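Long-range contacts in nitroalkane oxidase (Podospora anserina, PDB 3MKH), which oxidises nitroalkanes to aldehydes or ketones with its FAD cofactor, releasing nitrite and reducing molecular oxygen to hydrogen peroxide: residues P342-L351 / Y419-G427; L144-A155 / G199-I209. All coordinates share one frame; numbering follows the deposited sequence.

Contact 1. Residues P342-L351 / Y419-G427; sequences PGDYDARREL and YDAWSSTYG
The carboxylate of Glu350 meets the Tyr419 ring at its edge, close to the ring plane, the two flat groups nearly perpendicular, 84° apart. Tyr419 OH donates to Glu350 OE2 on its syn side, at 2.6 Å. An extended side chain with CG anti to the backbone N (chi1 -166°) carries the carboxylate from the helix to the phenol. Glu350 OE1 pairs with Lys321 of the second subunit. Ala421 CB lies on one face of Trp422 and Thr425 CG2 on one of Tyr426; Trp422 NE1 bonds to Asp290, and Tyr426 stacks with Tyr15, both of the second subunit.

The small Ala347 lets the backbones come close: its CB lies 3.4 Å from Ser423 OG. Leu351 CD1 packs beside Ser424 OG. One water bridges Asp344 N and Ser423 OG; another lies among Ala347 O, Glu350 OE1 and Ser424 OG. Pro342 CG lies 3.3 Å from Ser423 O, while Pro342 O, otherwise without a partner, receives a CA-H...O contact from Ser424. Gly343 CA comes to 4.6 Å from Ser424 CA, at backbone angles where a CB would jam against Pro342 O and crowd Ser424. Helix 423-426 packs on the start of helix 345-374, at a subunit interface of the acyl-CoA dehydrogenase C-terminal domain.

Contact 2. Residues L144-A155 / G199-I209; sequences LEKGAPGFQTTA and GQDPENKVMII
Gly199 opens the second segment with its carbonyl O 3.9 Å from CE of Lys146, whose long aliphatic stem can lie along an exposed backbone while its amine stays near solvent. Asp201 follows: its OD1 accepts from Glu203 N at 2.9 Å, an Asx turn in which the N-H comes from above the carboxylate plane. A water donates both to this OD1 and to Leu144 O, so one aspartate oxygen shapes its own loop and reaches the facing one.

Pro202, the first residue of the short 3-10 segment 202-205, presents a rigid ring to the facing turn. Its CG lies 3.6 Å from Leu144 O, and its CD meets Lys146 CG at 3.8 Å, the two side chains crossing at about a right angle. An alanine here would remove CG and CD, which is likely to leave a gap beside Leu144 O and take away the support of the Lys146 stem. Glu203 reaches OE1 to within 4.1 Å of Leu144 CD2.

Val206 starts the strand. With CG1 anti to the backbone N (chi1 180°), CG1 and CG2 both stand 4.1 Å from Phe151 CE2, a branched residue filling the space beside a ring that also packs edge-to-face on Phe134 of the FAD site. Met207 sends SD toward Ala155 CB, and Ile209 CD1 comes to 3.7 Å from Ala155 CB; the lone methyl of alanine leaves room for both. Strands 154-158 and 206-212 both pair with strand 184-191, so the contact spans it within the beta domain of the acyl-CoA dehydrogenase fold.

How the contacts relate
Both contacts are partly buried, and each lies about 23 Å from the centre of the chain. Their segments share no element, though both border helix 262-298: contact 1 joins helices of the C-terminal domain, contact 2 loops and strands of the beta domain, and their nearest atoms stay about 9 Å apart. Contact 1 has a direct hydrogen bond and two waters to join its segments; contact 2 has no direct hydrogen bond, resting on apolar packing that deepens from an exposed loop into the buried strands, with one bridging water. Each also faces another subunit of the tetramer, but only contact 2 adjoins the FAD site; contact 1 is remote from the annotated sites.

Contact 1. Residues P342-L351 / Y419-G427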
loop_
_atom_site.group_PDB
_atom_site.type_symbol
_atom_site.label_atom_id
_atom_site.label_comp_id
_atom_site.label_asym_id
_atom_site.label_seq_id
_atom_site.Cartn_x
_atom_site.Cartn_y
_atom_site.Cartn_z
ATOM N N PRO A 342 22.033 22.089 5.159
ATOM C CA PRO A 342 23.028 21.832 6.203
ATOM C C PRO A 342 23.334 20.351 6.363
ATOM O O PRO A 342 22.784 19.515 5.637
ATOM C CB PRO A 342 22.343 22.355 7.480
ATOM C CG PRO A 342 20.862 22.235 7.197
ATOM C CD PRO A 342 20.675 22.291 5.706
ATOM N N GLY A 343 24.208 20.034 7.313
ATOM C CA GLY A 343 24.557 18.658 7.600
ATOM C C GLY A 343 25.839 18.164 6.949
ATOM O O GLY A 343 26.366 18.786 6.024
ATOM N N ASP A 344 26.337 17.060 7.504
ATOM C CA ASP A 344 27.397 16.199 6.970
ATOM C C ASP A 344 27.173 15.801 5.525
ATOM O O ASP A 344 26.054 15.865 5.047
ATOM C CB ASP A 344 27.354 14.875 7.753
ATOM C CG ASP A 344 28.551 14.686 8.618
ATOM O OD1 ASP A 344 29.486 15.501 8.486
ATOM O OD2 ASP A 344 28.573 13.721 9.414
ATOM N N TYR A 345 28.217 15.323 4.856
ATOM C CA TYR A 345 27.999 14.659 3.579
ATOM C C TYR A 345 27.090 13.439 3.763
ATOM O O TYR A 345 26.225 13.174 2.917
ATOM C CB TYR A 345 29.305 14.255 2.870
ATOM C CG TYR A 345 28.996 13.631 1.517
ATOM C CD1 TYR A 345 28.512 14.410 0.474
ATOM C CD2 TYR A 345 29.115 12.262 1.306
ATOM C CE1 TYR A 345 28.189 13.856 -0.759
ATOM C CE2 TYR A 345 28.798 11.695 0.068
ATOM C CZ TYR A 345 28.337 12.504 -0.959
ATOM O OH TYR A 345 28.004 11.970 -2.187
ATOM N N ASP A 346 27.291 12.702 4.858
ATOM C CA ASP A 346 26.428 11.577 5.214
ATOM C C ASP A 346 24.964 11.996 5.347
ATOM O O ASP A 346 24.070 11.270 4.938
ATOM C CB ASP A 346 26.855 10.945 6.547
ATOM C CG ASP A 346 28.079 10.064 6.425
ATOM O OD1 ASP A 346 28.404 9.628 5.293
ATOM O OD2 ASP A 346 28.714 9.804 7.478
ATOM N N ALA A 347 24.714 13.146 5.964
ATOM C CA ALA A 347 23.341 13.640 6.092
ATOM C C ALA A 347 22.756 14.060 4.747
ATOM O O ALA A 347 21.581 13.806 4.458
ATOM C CB ALA A 347 23.271 14.791 7.071
ATOM N N ARG A 348 23.569 14.719 3.928
ATOM C CA ARG A 348 23.094 15.199 2.630
ATOM C C ARG A 348 22.760 14.012 1.743
ATOM O O ARG A 348 21.740 13.973 1.043
ATOM C CB ARG A 348 24.187 16.030 1.974
ATOM C CG ARG A 348 24.560 17.289 2.762
ATOM C CD ARG A 348 25.767 17.969 2.113
ATOM N NE ARG A 348 26.226 19.130 2.859
ATOM C CZ ARG A 348 26.830 20.175 2.297
ATOM N NH1 ARG A 348 27.028 20.191 0.981
ATOM N NH2 ARG A 348 27.229 21.206 3.043
ATOM N N ARG A 349 23.666 13.054 1.788
ATOM C CA ARG A 349 23.600 11.823 1.034
ATOM C C ARG A 349 22.301 11.073 1.299
ATOM O O ARG A 349 21.691 10.519 0.382
ATOM C CB ARG A 349 24.785 10.985 1.490
ATOM C CG ARG A 349 24.837 9.632 0.954
ATOM C CD ARG A 349 26.270 9.202 0.877
ATOM N NE ARG A 349 26.291 8.065 -0.004
ATOM C CZ ARG A 349 26.293 6.819 0.423
ATOM N NH1 ARG A 349 26.325 6.570 1.728
ATOM N NH2 ARG A 349 26.289 5.835 -0.460
ATOM N N GLU A 350 21.883 11.042 2.562
ATOM C CA GLU A 350 20.636 10.367 2.916
ATOM C C GLU A 350 19.428 10.909 2.145
ATOM O O GLU A 350 18.531 10.146 1.770
ATOM C CB GLU A 350 20.348 10.453 4.429
ATOM C CG GLU A 350 19.245 9.472 4.856
ATOM C CD GLU A 350 18.648 9.764 6.236
ATOM O OE1 GLU A 350 18.488 10.952 6.587
ATOM O OE2 GLU A 350 18.320 8.794 6.964
ATOM N N LEU A 351 19.396 12.223 1.924
ATOM C CA LEU A 351 18.283 12.829 1.193
ATOM C C LEU A 351 18.310 12.469 -0.293
ATOM O O LEU A 351 17.260 12.270 -0.894
ATOM C CB LEU A 351 18.273 14.350 1.364
ATOM C CG LEU A 351 18.007 14.858 2.791
ATOM C CD1 LEU A 351 17.847 16.383 2.792
ATOM C CD2 LEU A 351 16.787 14.187 3.407
ATOM N N TYR A 419 25.330 9.377 12.959
ATOM C CA TYR A 419 24.006 9.648 12.392
ATOM C C TYR A 419 23.253 10.706 13.202
ATOM O O TYR A 419 23.145 10.623 14.424
ATOM C CB TYR A 419 23.166 8.367 12.290
ATOM C CG TYR A 419 21.864 8.557 11.537
ATOM C CD1 TYR A 419 21.850 8.702 10.151
ATOM C CD2 TYR A 419 20.646 8.589 12.213
ATOM C CE1 TYR A 419 20.653 8.867 9.459
ATOM C CE2 TYR A 419 19.447 8.758 11.534
ATOM C CZ TYR A 419 19.457 8.891 10.160
ATOM O OH TYR A 419 18.267 9.059 9.501
ATOM N N ASP A 420 22.749 11.715 12.510
ATOM C CA ASP A 420 22.059 12.822 13.157
ATOM C C ASP A 420 20.812 13.102 12.334
ATOM O O ASP A 420 20.836 13.870 11.373
ATOM C CB ASP A 420 22.978 14.044 13.249
ATOM C CG ASP A 420 22.404 15.156 14.125
ATOM O OD1 ASP A 420 21.275 15.018 14.638
ATOM O OD2 ASP A 420 23.087 16.186 14.290
ATOM N N ALA A 421 19.723 12.447 12.726
ATOM C CA ALA A 421 18.526 12.323 11.894
ATOM C C ALA A 421 18.122 13.558 11.079
ATOM O O ALA A 421 17.969 13.472 9.863
ATOM C CB ALA A 421 17.360 11.825 12.720
ATOM N N TRP A 422 17.941 14.696 11.741
ATOM C CA TRP A 422 17.330 15.856 11.096
ATOM C C TRP A 422 18.319 16.989 10.814
ATOM O O TRP A 422 17.913 18.106 10.504
ATOM C CB TRP A 422 16.145 16.368 11.947
ATOM C CG TRP A 422 15.311 15.218 12.412
ATOM C CD1 TRP A 422 15.294 14.666 13.662
ATOM C CD2 TRP A 422 14.443 14.419 11.608
ATOM N NE1 TRP A 422 14.438 13.591 13.696
ATOM C CE2 TRP A 422 13.905 13.415 12.445
ATOM C CE3 TRP A 422 14.056 14.459 10.265
ATOM C CZ2 TRP A 422 13.002 12.459 11.979
ATOM C CZ3 TRP A 422 13.149 13.506 9.804
ATOM C CH2 TRP A 422 12.635 12.523 10.659
ATOM N N SER A 423 19.611 16.696 10.904
ATOM C CA SER A 423 20.642 17.714 10.671
ATOM C C SER A 423 20.579 18.316 9.254
ATOM O O SER A 423 20.950 19.467 9.045
ATOM C CB SER A 423 22.038 17.155 10.968
ATOM O OG SER A 423 22.363 16.052 10.132
ATOM N N SER A 424 20.080 17.550 8.289
ATOM C CA SER A 424 20.015 18.032 6.908
ATOM C C SER A 424 18.833 18.974 6.704
ATOM O O SER A 424 18.658 19.543 5.631
ATOM C CB SER A 424 19.948 16.851 5.925
ATOM O OG SER A 424 18.865 15.992 6.251
ATOM N N THR A 425 18.016 19.128 7.738
ATOM C CA THR A 425 16.948 20.114 7.715
ATOM C C THR A 425 17.211 21.218 8.753
ATOM O O THR A 425 17.219 22.408 8.419
ATOM C CB THR A 425 15.567 19.470 7.978
ATOM O OG1 THR A 425 15.283 18.510 6.950
ATOM C CG2 THR A 425 14.470 20.529 7.958
ATOM N N TYR A 426 17.446 20.818 10.000
ATOM C CA TYR A 426 17.537 21.777 11.110
ATOM C C TYR A 426 18.949 21.983 11.656
ATOM O O TYR A 426 19.131 22.715 12.612
ATOM C CB TYR A 426 16.586 21.377 12.254
ATOM C CG TYR A 426 15.118 21.464 11.882
ATOM C CD1 TYR A 426 14.561 22.664 11.456
ATOM C CD2 TYR A 426 14.291 20.357 11.955
ATOM C CE1 TYR A 426 13.233 22.754 11.110
ATOM C CE2 TYR A 426 12.944 20.444 11.616
ATOM C CZ TYR A 426 12.426 21.643 11.195
ATOM O OH TYR A 426 11.096 21.745 10.844
ATOM N N GLY A 427 19.941 21.337 11.051
ATOM C CA GLY A 427 21.303 21.362 11.571
ATOM C C GLY A 427 22.048 22.670 11.328
ATOM O O GLY A 427 21.529 23.601 10.698
HETATM O O HOH W 1 25.229 16.204 9.944
HETATM O O HOH W 2 19.581 13.484 6.114
#

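Contact 2. Residues L144-A155 / G199-I209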
loop_
_atom_site.group_PDB
_atom_site.type_symbol
_atom_site.label_atom_id
_atom_site.label_comp_id
_atom_site.label_asym_id
_atom_site.label_seq_id
_atom_site.Cartn_x
_atom_site.Cartn_y
_atom_site.Cartn_z
ATOM N N LEU A 144 31.401 -5.227 -2.960
ATOM C CA LEU A 144 32.260 -4.807 -1.845
ATOM C C LEU A 144 32.141 -5.713 -0.621
ATOM O O LEU A 144 32.770 -5.466 0.414
ATOM C CB LEU A 144 31.911 -3.385 -1.431
ATOM C CG LEU A 144 32.564 -2.231 -2.196
ATOM C CD1 LEU A 144 32.414 -2.400 -3.680
ATOM C CD2 LEU A 144 31.957 -0.923 -1.731
ATOM N N GLU A 145 31.326 -6.756 -0.730
ATOM C CA GLU A 145 31.036 -7.611 0.413
ATOM C C GLU A 145 32.212 -8.504 0.779
ATOM O O GLU A 145 32.771 -9.194 -0.072
ATOM C CB GLU A 145 29.801 -8.467 0.145
ATOM C CG GLU A 145 29.313 -9.251 1.357
ATOM C CD GLU A 145 28.052 -10.058 1.069
ATOM O OE1 GLU A 145 27.949 -10.625 -0.041
ATOM O OE2 GLU A 145 27.165 -10.127 1.951
ATOM N N LYS A 146 32.584 -8.496 2.057
ATOM C CA LYS A 146 33.616 -9.413 2.531
ATOM C C LYS A 146 33.176 -10.852 2.299
ATOM O O LYS A 146 32.040 -11.220 2.614
ATOM C CB LYS A 146 33.896 -9.188 4.022
ATOM C CG LYS A 146 34.763 -7.980 4.321
ATOM C CD LYS A 146 35.018 -7.869 5.819
ATOM C CE LYS A 146 36.105 -6.855 6.130
ATOM N NZ LYS A 146 36.198 -6.635 7.610
ATOM N N GLY A 147 34.075 -11.666 1.752
ATOM C CA GLY A 147 33.788 -13.070 1.532
ATOM C C GLY A 147 33.130 -13.338 0.195
ATOM O O GLY A 147 32.864 -14.487 -0.147
ATOM N N ALA A 148 32.854 -12.280 -0.566
ATOM C CA ALA A 148 32.276 -12.449 -1.896
ATOM C C ALA A 148 33.394 -12.411 -2.937
ATOM O O ALA A 148 34.522 -12.015 -2.625
ATOM C CB ALA A 148 31.216 -11.356 -2.170
ATOM N N PRO A 149 33.099 -12.840 -4.172
ATOM C CA PRO A 149 34.115 -12.831 -5.233
ATOM C C PRO A 149 34.630 -11.429 -5.579
ATOM O O PRO A 149 35.766 -11.311 -6.036
ATOM C CB PRO A 149 33.369 -13.413 -6.442
ATOM C CG PRO A 149 32.249 -14.196 -5.866
ATOM C CD PRO A 149 31.842 -13.464 -4.617
ATOM N N GLY A 150 33.817 -10.391 -5.378
ATOM C CA GLY A 150 34.207 -9.049 -5.794
ATOM C C GLY A 150 33.926 -8.850 -7.276
ATOM O O GLY A 150 33.427 -9.763 -7.932
ATOM N N PHE A 151 34.234 -7.665 -7.800
ATOM C CA PHE A 151 34.082 -7.381 -9.231
ATOM C C PHE A 151 34.723 -8.465 -10.094
ATOM O O PHE A 151 35.808 -8.940 -9.792
ATOM C CB PHE A 151 34.740 -6.045 -9.590
ATOM C CG PHE A 151 33.933 -4.839 -9.206
ATOM C CD1 PHE A 151 32.735 -4.552 -9.854
ATOM C CD2 PHE A 151 34.387 -3.975 -8.216
ATOM C CE1 PHE A 151 32.000 -3.430 -9.498
ATOM C CE2 PHE A 151 33.679 -2.863 -7.866
ATOM C CZ PHE A 151 32.473 -2.584 -8.505
ATOM N N GLN A 152 34.061 -8.842 -11.177
ATOM C CA GLN A 152 34.643 -9.799 -12.098
ATOM C C GLN A 152 35.661 -9.094 -12.973
ATOM O O GLN A 152 36.586 -9.716 -13.478
ATOM C CB GLN A 152 33.562 -10.458 -12.961
ATOM C CG GLN A 152 34.078 -11.578 -13.894
ATOM C CD GLN A 152 34.529 -11.088 -15.280
ATOM O OE1 GLN A 152 34.062 -10.062 -15.776
ATOM N NE2 GLN A 152 35.428 -11.845 -15.916
ATOM N N THR A 153 35.488 -7.790 -13.167
ATOM C CA THR A 153 36.408 -7.031 -13.998
ATOM C C THR A 153 37.639 -6.649 -13.166
ATOM O O THR A 153 37.526 -6.059 -12.088
ATOM C CB THR A 153 35.742 -5.765 -14.601
ATOM O OG1 THR A 153 34.640 -6.154 -15.440
ATOM C CG2 THR A 153 36.742 -4.968 -15.433
ATOM N N THR A 154 38.814 -6.996 -13.674
ATOM C CA THR A 154 40.046 -6.798 -12.926
ATOM C C THR A 154 41.026 -5.967 -13.711
ATOM O O THR A 154 40.922 -5.848 -14.934
ATOM C CB THR A 154 40.745 -8.136 -12.619
ATOM O OG1 THR A 154 41.036 -8.800 -13.851
ATOM C CG2 THR A 154 39.870 -9.024 -11.772
ATOM N N ALA A 155 41.981 -5.389 -12.988
ATOM C CA ALA A 155 43.076 -4.658 -13.588
ATOM C C ALA A 155 44.370 -5.074 -12.879
ATOM O O ALA A 155 44.369 -5.313 -11.677
ATOM C CB ALA A 155 42.843 -3.150 -13.487
ATOM N N GLY A 199 40.958 -11.400 5.280
ATOM C CA GLY A 199 40.126 -10.477 6.043
ATOM C C GLY A 199 40.256 -8.999 5.678
ATOM O O GLY A 199 39.808 -8.119 6.425
ATOM N N GLN A 200 40.866 -8.713 4.533
ATOM C CA GLN A 200 40.997 -7.334 4.069
ATOM C C GLN A 200 39.674 -6.851 3.465
ATOM O O GLN A 200 38.947 -7.629 2.858
ATOM C CB GLN A 200 42.123 -7.229 3.037
ATOM C CG GLN A 200 42.495 -5.805 2.635
ATOM C CD GLN A 200 43.620 -5.758 1.601
ATOM O OE1 GLN A 200 44.032 -6.788 1.062
ATOM N NE2 GLN A 200 44.116 -4.559 1.316
ATOM N N ASP A 201 39.368 -5.570 3.650
ATOM C CA ASP A 201 38.189 -4.948 3.049
ATOM C C ASP A 201 38.347 -4.878 1.523
ATOM O O ASP A 201 39.267 -4.245 1.028
ATOM C CB ASP A 201 38.017 -3.532 3.622
ATOM C CG ASP A 201 36.722 -2.853 3.179
ATOM O OD1 ASP A 201 36.103 -3.274 2.167
ATOM O OD2 ASP A 201 36.326 -1.876 3.854
ATOM N N PRO A 202 37.446 -5.534 0.772
ATOM C CA PRO A 202 37.513 -5.520 -0.700
ATOM C C PRO A 202 37.534 -4.102 -1.285
ATOM O O PRO A 202 38.032 -3.877 -2.396
ATOM C CB PRO A 202 36.220 -6.238 -1.115
ATOM C CG PRO A 202 35.905 -7.125 0.021
ATOM C CD PRO A 202 36.387 -6.426 1.271
ATOM N N GLU A 203 36.971 -3.157 -0.547
ATOM C CA GLU A 203 36.961 -1.764 -0.966
ATOM C C GLU A 203 38.369 -1.237 -1.257
ATOM O O GLU A 203 38.545 -0.363 -2.111
ATOM C CB GLU A 203 36.253 -0.886 0.071
ATOM C CG GLU A 203 36.222 0.581 -0.328
ATOM C CD GLU A 203 35.169 1.380 0.416
ATOM O OE1 GLU A 203 34.341 0.776 1.136
ATOM O OE2 GLU A 203 35.173 2.622 0.273
ATOM N N ASN A 204 39.366 -1.780 -0.557
ATOM C CA ASN A 204 40.765 -1.362 -0.715
ATOM C C ASN A 204 41.363 -1.620 -2.105
ATOM O O ASN A 204 42.400 -1.051 -2.446
ATOM C CB ASN A 204 41.655 -2.068 0.318
ATOM C CG ASN A 204 41.358 -1.647 1.765
ATOM O OD1 ASN A 204 40.589 -0.719 2.025
ATOM N ND2 ASN A 204 41.988 -2.338 2.713
ATOM N N LYS A 205 40.746 -2.511 -2.882
ATOM C CA LYS A 205 41.266 -2.886 -4.205
ATOM C C LYS A 205 40.543 -2.184 -5.367
ATOM O O LYS A 205 40.935 -2.314 -6.538
ATOM C CB LYS A 205 41.167 -4.405 -4.414
ATOM C CG LYS A 205 41.634 -5.225 -3.233
ATOM C CD LYS A 205 43.125 -5.038 -2.991
ATOM C CE LYS A 205 43.963 -5.959 -3.879
ATOM N NZ LYS A 205 45.423 -5.810 -3.553
ATOM N N VAL A 206 39.492 -1.441 -5.052
ATOM C CA VAL A 206 38.657 -0.869 -6.117
ATOM C C VAL A 206 39.256 0.380 -6.749
ATOM O O VAL A 206 39.717 1.293 -6.041
ATOM C CB VAL A 206 37.226 -0.607 -5.631
ATOM C CG1 VAL A 206 36.379 -0.005 -6.768
ATOM C CG2 VAL A 206 36.617 -1.906 -5.161
ATOM N N MET A 207 39.274 0.391 -8.079
ATOM C CA MET A 207 39.834 1.475 -8.872
ATOM C C MET A 207 38.830 1.969 -9.899
ATOM O O MET A 207 37.866 1.281 -10.211
ATOM C CB MET A 207 41.052 0.993 -9.664
ATOM C CG MET A 207 42.129 0.262 -8.896
ATOM S SD MET A 207 43.383 -0.392 -10.023
ATOM C CE MET A 207 44.103 1.108 -10.663
ATOM N N ILE A 208 39.082 3.149 -10.449
ATOM C CA ILE A 208 38.437 3.556 -11.693
ATOM C C ILE A 208 39.529 3.876 -12.712
ATOM O O ILE A 208 40.450 4.665 -12.439
ATOM C CB ILE A 208 37.517 4.776 -11.508
ATOM C CG1 ILE A 208 36.452 4.482 -10.443
ATOM C CG2 ILE A 208 36.870 5.175 -12.853
ATOM C CD1 ILE A 208 35.509 5.648 -10.182
ATOM N N ILE A 209 39.452 3.241 -13.875
ATOM C CA ILE A 209 40.445 3.467 -14.930
ATOM C C ILE A 209 39.732 3.903 -16.189
ATOM O O ILE A 209 38.749 3.279 -16.591
ATOM C CB ILE A 209 41.260 2.183 -15.229
ATOM C CG1 ILE A 209 41.842 1.621 -13.929
ATOM C CG2 ILE A 209 42.355 2.451 -16.248
ATOM C CD1 ILE A 209 42.783 0.456 -14.134
HETATM O O HOH W 3 33.570 -3.441 2.208
#